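Local coordinates for uncharacterized protein (Bacteroides ovatus, PDB 4QEY), which is of unknown function but has a PLAT/LH2- and C2-like beta sandwich and may be a calcium-binding lipoprotein, at residues F26-A31 with E122-S127; I30-A35 with N63-Q68. All coordinates share one frame; numbering follows the deposited sequence.

Contact 1 of 2, residues F26-A31 with E122-S127; sequences FDLNIA and ENFSVS. With EDO (1,2-ethanediol), chain M; EDO (1,2-ethanediol), chain P.
Phe124 reaches Leu28 and Ile30 because its CG sits between its own backbone N and carbonyl carbon (chi1 63°), which carries the ring along the sheet and over the intervening strand 73-84. Leu28 answers from the other side of that strand: with CG anti to the backbone N (chi1 175°), its branch extends until CD1 meets the ring edge in plane, 4.0 Å from Phe124 CE2. The two side chains cross at about a right angle. Ile30 contributes its branch methyl, CG2, which lies 3.8 Å from Phe124 CZ and approaches the ring obliquely. One methyl from each aliphatic residue thus converges on the outer end of the phenyl group, and the contact is purely apolar and buried. Val97, Leu109 and Tyr113 of the opposing sheet also touch Phe124, while Ile95 meets Leu28. At the ends of the segments, 1,2-ethanediol molecules, probably from the crystallisation liquor, bind polar atoms, one donating from O2 to Asp27 OD1 at 3.0 Å. No backbone bond joins 26-31 to 122-127; both are strands of one antiparallel sheet, separated by 73-84, and their inward-facing side chains, Leu28, Ile30 and Phe124 among them, form part of the hydrophobic core of a beta sandwich.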
loop_
_atom_site.group_PDB
_atom_site.type_symbol
_atom_site.label_atom_id
_atom_site.label_comp_id
_atom_site.label_asym_id
_atom_site.label_seq_id
_atom_site.Cartn_x
_atom_site.Cartn_y
_atom_site.Cartn_z
ATOM N N PHE A 26 -4.956 -11.854 -10.366
ATOM C CA PHE A 26 -4.900 -10.400 -10.328
ATOM C C PHE A 26 -3.470 -9.937 -10.447
ATOM O O PHE A 26 -2.553 -10.738 -10.269
ATOM C CB PHE A 26 -5.521 -9.871 -9.008
ATOM C CG PHE A 26 -6.987 -10.180 -8.798
ATOM C CD1 PHE A 26 -7.386 -11.369 -8.191
ATOM C CD2 PHE A 26 -7.970 -9.275 -9.190
ATOM C CE1 PHE A 26 -8.737 -11.653 -7.997
ATOM C CE2 PHE A 26 -9.329 -9.570 -9.015
ATOM C CZ PHE A 26 -9.698 -10.750 -8.413
ATOM N N ASP A 27 -3.291 -8.649 -10.772
ATOM C CA ASP A 27 -2.048 -7.877 -10.746
ATOM C C ASP A 27 -2.234 -6.745 -9.741
ATOM O O ASP A 27 -3.150 -5.958 -9.904
ATOM C CB ASP A 27 -1.624 -7.350 -12.125
ATOM C CG ASP A 27 -1.108 -8.359 -13.122
ATOM O OD1 ASP A 27 -0.680 -9.456 -12.698
ATOM O OD2 ASP A 27 -1.065 -8.028 -14.317
ATOM N N LEU A 28 -1.441 -6.718 -8.671
ATOM C CA LEU A 28 -1.443 -5.668 -7.654
ATOM C C LEU A 28 -0.208 -4.812 -7.866
ATOM O O LEU A 28 0.921 -5.331 -7.824
ATOM C CB LEU A 28 -1.499 -6.241 -6.211
ATOM C CG LEU A 28 -1.378 -5.243 -5.063
ATOM C CD1 LEU A 28 -2.568 -4.259 -5.041
ATOM C CD2 LEU A 28 -1.272 -5.952 -3.753
ATOM N N ASN A 29 -0.429 -3.515 -8.151
ATOM C CA ASN A 29 0.625 -2.530 -8.377
ATOM C C ASN A 29 0.488 -1.474 -7.326
ATOM O O ASN A 29 -0.606 -0.932 -7.157
ATOM C CB ASN A 29 0.544 -1.952 -9.796
ATOM C CG ASN A 29 0.455 -3.020 -10.851
ATOM O OD1 ASN A 29 1.416 -3.754 -11.105
ATOM N ND2 ASN A 29 -0.742 -3.183 -11.425
ATOM N N ILE A 30 1.545 -1.242 -6.541
ATOM C CA ILE A 30 1.463 -0.267 -5.457
ATOM C C ILE A 30 2.669 0.693 -5.544
ATOM O O ILE A 30 3.750 0.330 -6.003
ATOM C CB ILE A 30 1.322 -0.907 -4.053
ATOM C CG1 ILE A 30 2.446 -1.901 -3.746
ATOM C CG2 ILE A 30 -0.045 -1.590 -3.891
ATOM C CD1 ILE A 30 2.340 -2.668 -2.356
ATOM N N ALA A 31 2.416 1.955 -5.189
ATOM C CA ALA A 31 3.402 3.018 -5.166
ATOM C C ALA A 31 3.322 3.752 -3.844
ATOM O O ALA A 31 2.230 4.083 -3.390
ATOM C CB ALA A 31 3.190 3.971 -6.337
ATOM N N GLU A 122 -9.415 -1.568 -10.973
ATOM C CA GLU A 122 -9.752 -0.896 -9.718
ATOM C C GLU A 122 -8.547 -0.137 -9.158
ATOM O O GLU A 122 -7.408 -0.488 -9.450
ATOM C CB GLU A 122 -10.255 -1.923 -8.712
ATOM C CG GLU A 122 -11.599 -2.536 -9.085
ATOM C CD GLU A 122 -12.802 -1.637 -8.915
ATOM O OE1 GLU A 122 -12.880 -0.925 -7.888
ATOM O OE2 GLU A 122 -13.700 -1.690 -9.785
ATOM N N ASN A 123 -8.804 0.934 -8.393
ATOM C CA ASN A 123 -7.760 1.791 -7.821
ATOM C C ASN A 123 -8.046 2.123 -6.381
ATOM O O ASN A 123 -9.211 2.105 -5.954
ATOM C CB ASN A 123 -7.638 3.097 -8.618
ATOM C CG ASN A 123 -7.267 2.901 -10.056
ATOM O OD1 ASN A 123 -6.094 2.730 -10.402
ATOM N ND2 ASN A 123 -8.272 2.916 -10.923
ATOM N N PHE A 124 -6.981 2.441 -5.626
ATOM C CA PHE A 124 -7.108 2.877 -4.239
ATOM C C PHE A 124 -5.981 3.826 -3.905
ATOM O O PHE A 124 -4.936 3.812 -4.561
ATOM C CB PHE A 124 -7.153 1.701 -3.235
ATOM C CG PHE A 124 -5.930 0.832 -3.159
ATOM C CD1 PHE A 124 -4.822 1.226 -2.411
ATOM C CD2 PHE A 124 -5.892 -0.400 -3.803
ATOM C CE1 PHE A 124 -3.673 0.423 -2.348
ATOM C CE2 PHE A 124 -4.752 -1.209 -3.732
ATOM C CZ PHE A 124 -3.654 -0.799 -2.989
ATOM N N SER A 125 -6.206 4.656 -2.881
ATOM C CA SER A 125 -5.247 5.637 -2.369
ATOM C C SER A 125 -5.500 5.826 -0.895
ATOM O O SER A 125 -6.630 6.148 -0.495
ATOM C CB SER A 125 -5.351 6.955 -3.136
ATOM O OG SER A 125 -4.433 7.910 -2.638
ATOM N N VAL A 126 -4.475 5.553 -0.072
ATOM C CA VAL A 126 -4.551 5.668 1.396
ATOM C C VAL A 126 -3.329 6.433 1.899
ATOM O O VAL A 126 -2.210 6.184 1.452
ATOM C CB VAL A 126 -4.671 4.271 2.083
ATOM C CG1 VAL A 126 -4.826 4.393 3.601
ATOM C CG2 VAL A 126 -5.829 3.462 1.500
ATOM N N SER A 127 -3.543 7.348 2.832
ATOM C CA SER A 127 -2.481 8.157 3.407
ATOM C C SER A 127 -2.530 8.086 4.938
ATOM O O SER A 127 -3.572 7.727 5.503
ATOM C CB SER A 127 -2.611 9.599 2.922
ATOM O OG SER A 127 -1.566 10.419 3.417
HETATM C C1 EDO M . 0.503 -12.719 -9.609
HETATM O O1 EDO M . -0.798 -12.701 -10.194
HETATM C C2 EDO M . 1.545 -11.952 -10.488
HETATM O O2 EDO M . 1.161 -10.587 -10.634
HETATM C C1 EDO P . -14.062 -2.772 -13.335
HETATM O O1 EDO P . -14.146 -1.446 -12.855
HETATM C C2 EDO P . -14.037 -2.722 -14.879
HETATM O O2 EDO P . -12.891 -1.992 -15.308
#

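Contact 2 of 2, residues I30-A35 with N63-Q68; sequences IAFGAA and NKISCQ
Apolar packing between Ile30 and Ile65 opens one end of this contact, where strands 30-35 and 64-68 face each other from the two sheets. Ile30 sends out the branch not used toward Phe124: its delta methyl CD1 comes within 3.7 Å of Ile65 CG2. That CG2 stands anti to its own backbone N, pointing into the interface, while the end of the longer branch of Ile65 leads away. Ile65 CG2 also approaches the ring obliquely, 3.9 Å from Phe32 CE1, so this one methyl touches two side chains of the facing strand, both lying on the same side of it.

The second kind of interaction is aromatic. Cys67 CB lies over one face of the Phe32 ring in a CH-pi contact, 3.7 Å from the centroid and only 15° off the normal. Its sulfur is carried farther along, giving an oblique sulfur-aromatic contact with SG 4.5 Å from the centroid of the Phe32 ring. With an alanine in place of Phe32, Cys67 would probably lose the ring face on its CB and the oblique aromatic neighbour of its sulfur, and Ile65 CG2 its aromatic partner.

No hydrogen bond crosses here. Met76 and Tyr55 add further cover to Cys67. The strand axes, 8.3 Å apart and nearly parallel at 16°, mark side-chain packing between the two sheets of a beta sandwich, consistent with a C2- or PLAT-like fold.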
loop_
_atom_site.group_PDB
_atom_site.type_symbol
_atom_site.label_atom_id
_atom_site.label_comp_id
_atom_site.label_asym_id
_atom_site.label_seq_id
_atom_site.Cartn_x
_atom_site.Cartn_y
_atom_site.Cartn_z
ATOM N N ILE A 30 1.545 -1.242 -6.541
ATOM C CA ILE A 30 1.463 -0.267 -5.457
ATOM C C ILE A 30 2.669 0.693 -5.544
ATOM O O ILE A 30 3.750 0.330 -6.003
ATOM C CB ILE A 30 1.322 -0.907 -4.053
ATOM C CG1 ILE A 30 2.446 -1.901 -3.746
ATOM C CG2 ILE A 30 -0.045 -1.590 -3.891
ATOM C CD1 ILE A 30 2.340 -2.668 -2.356
ATOM N N ALA A 31 2.416 1.955 -5.189
ATOM C CA ALA A 31 3.402 3.018 -5.166
ATOM C C ALA A 31 3.322 3.752 -3.844
ATOM O O ALA A 31 2.230 4.083 -3.390
ATOM C CB ALA A 31 3.190 3.971 -6.337
ATOM N N PHE A 32 4.475 3.955 -3.206
ATOM C CA PHE A 32 4.616 4.661 -1.931
ATOM C C PHE A 32 5.465 5.899 -2.100
ATOM O O PHE A 32 6.486 5.890 -2.813
ATOM C CB PHE A 32 5.233 3.776 -0.850
ATOM C CG PHE A 32 4.538 2.480 -0.524
ATOM C CD1 PHE A 32 4.821 1.323 -1.242
ATOM C CD2 PHE A 32 3.698 2.383 0.582
ATOM C CE1 PHE A 32 4.236 0.103 -0.896
ATOM C CE2 PHE A 32 3.128 1.158 0.946
ATOM C CZ PHE A 32 3.403 0.022 0.204
ATOM N N GLY A 33 5.021 6.957 -1.444
ATOM C CA GLY A 33 5.682 8.251 -1.418
ATOM C C GLY A 33 5.546 8.836 -0.035
ATOM O O GLY A 33 4.523 8.624 0.622
ATOM N N ALA A 34 6.578 9.548 0.431
ATOM C CA ALA A 34 6.542 10.135 1.753
ATOM C C ALA A 34 7.295 11.467 1.817
ATOM O O ALA A 34 8.080 11.816 0.922
ATOM C CB ALA A 34 7.129 9.168 2.762
ATOM N N ALA A 35 7.035 12.202 2.903
ATOM C CA ALA A 35 7.648 13.488 3.199
ATOM C C ALA A 35 8.169 13.529 4.627
ATOM O O ALA A 35 7.539 12.969 5.529
ATOM C CB ALA A 35 6.634 14.603 2.987
ATOM N N ASN A 63 2.553 -11.559 0.051
ATOM C CA ASN A 63 1.225 -11.393 0.658
ATOM C C ASN A 63 1.179 -10.146 1.537
ATOM O O ASN A 63 0.091 -9.690 1.900
ATOM C CB ASN A 63 0.843 -12.626 1.471
ATOM C CG ASN A 63 0.515 -13.817 0.592
ATOM O OD1 ASN A 63 -0.542 -13.876 -0.058
ATOM N ND2 ASN A 63 1.411 -14.798 0.549
ATOM N N LYS A 64 2.355 -9.596 1.863
ATOM C CA LYS A 64 2.505 -8.416 2.702
ATOM C C LYS A 64 3.671 -7.562 2.182
ATOM O O LYS A 64 4.753 -8.079 1.911
ATOM C CB LYS A 64 2.718 -8.855 4.168
ATOM C CG LYS A 64 2.797 -7.756 5.218
ATOM C CD LYS A 64 3.065 -8.366 6.592
ATOM C CE LYS A 64 3.265 -7.350 7.696
ATOM N NZ LYS A 64 3.515 -7.996 9.015
ATOM N N ILE A 65 3.422 -6.264 2.003
ATOM C CA ILE A 65 4.417 -5.263 1.600
ATOM C C ILE A 65 4.334 -4.144 2.603
ATOM O O ILE A 65 3.246 -3.665 2.909
ATOM C CB ILE A 65 4.274 -4.757 0.126
ATOM C CG1 ILE A 65 4.564 -5.871 -0.878
ATOM C CG2 ILE A 65 5.202 -3.555 -0.160
ATOM C CD1 ILE A 65 6.059 -6.425 -0.971
ATOM N N SER A 66 5.483 -3.735 3.109
ATOM C CA SER A 66 5.601 -2.662 4.079
ATOM C C SER A 66 6.570 -1.599 3.588
ATOM O O SER A 66 7.573 -1.908 2.933
ATOM C CB SER A 66 6.063 -3.222 5.419
ATOM O OG SER A 66 6.250 -2.186 6.364
ATOM N N CYS A 67 6.259 -0.346 3.916
ATOM C CA CYS A 67 7.099 0.801 3.607
ATOM C C CYS A 67 6.999 1.807 4.763
ATOM O O CYS A 67 5.904 2.057 5.255
ATOM C CB CYS A 67 6.710 1.418 2.269
ATOM S SG CYS A 67 7.868 2.671 1.687
ATOM N N GLN A 68 8.143 2.335 5.231
ATOM C CA GLN A 68 8.179 3.301 6.338
ATOM C C GLN A 68 9.259 4.371 6.144
ATOM O O GLN A 68 10.206 4.168 5.388
ATOM C CB GLN A 68 8.419 2.583 7.685
ATOM C CG GLN A 68 9.801 1.943 7.822
ATOM C CD GLN A 68 9.905 1.029 8.993
ATOM O OE1 GLN A 68 9.223 0.014 9.069
ATOM N NE2 GLN A 68 10.843 1.312 9.873
#

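Both contacts start from strand 26-36, contact 1 using its first half and contact 2 its continuation, and Ile30 takes part in each. Their centres are 10 Å apart. The partner strand of contact 2 comes first along the chain, 28 residues on, whereas that of contact 1 is the last strand, 121-127, 91 residues away. The directions differ too: contact 1 runs within one sheet, over strand 73-84 to an outermost strand, while contact 2 spans the gap to strand 64-68, an outermost strand of the other sheet. Strand 26-36 therefore ties early and late parts of the chain into a single hydrophobic core.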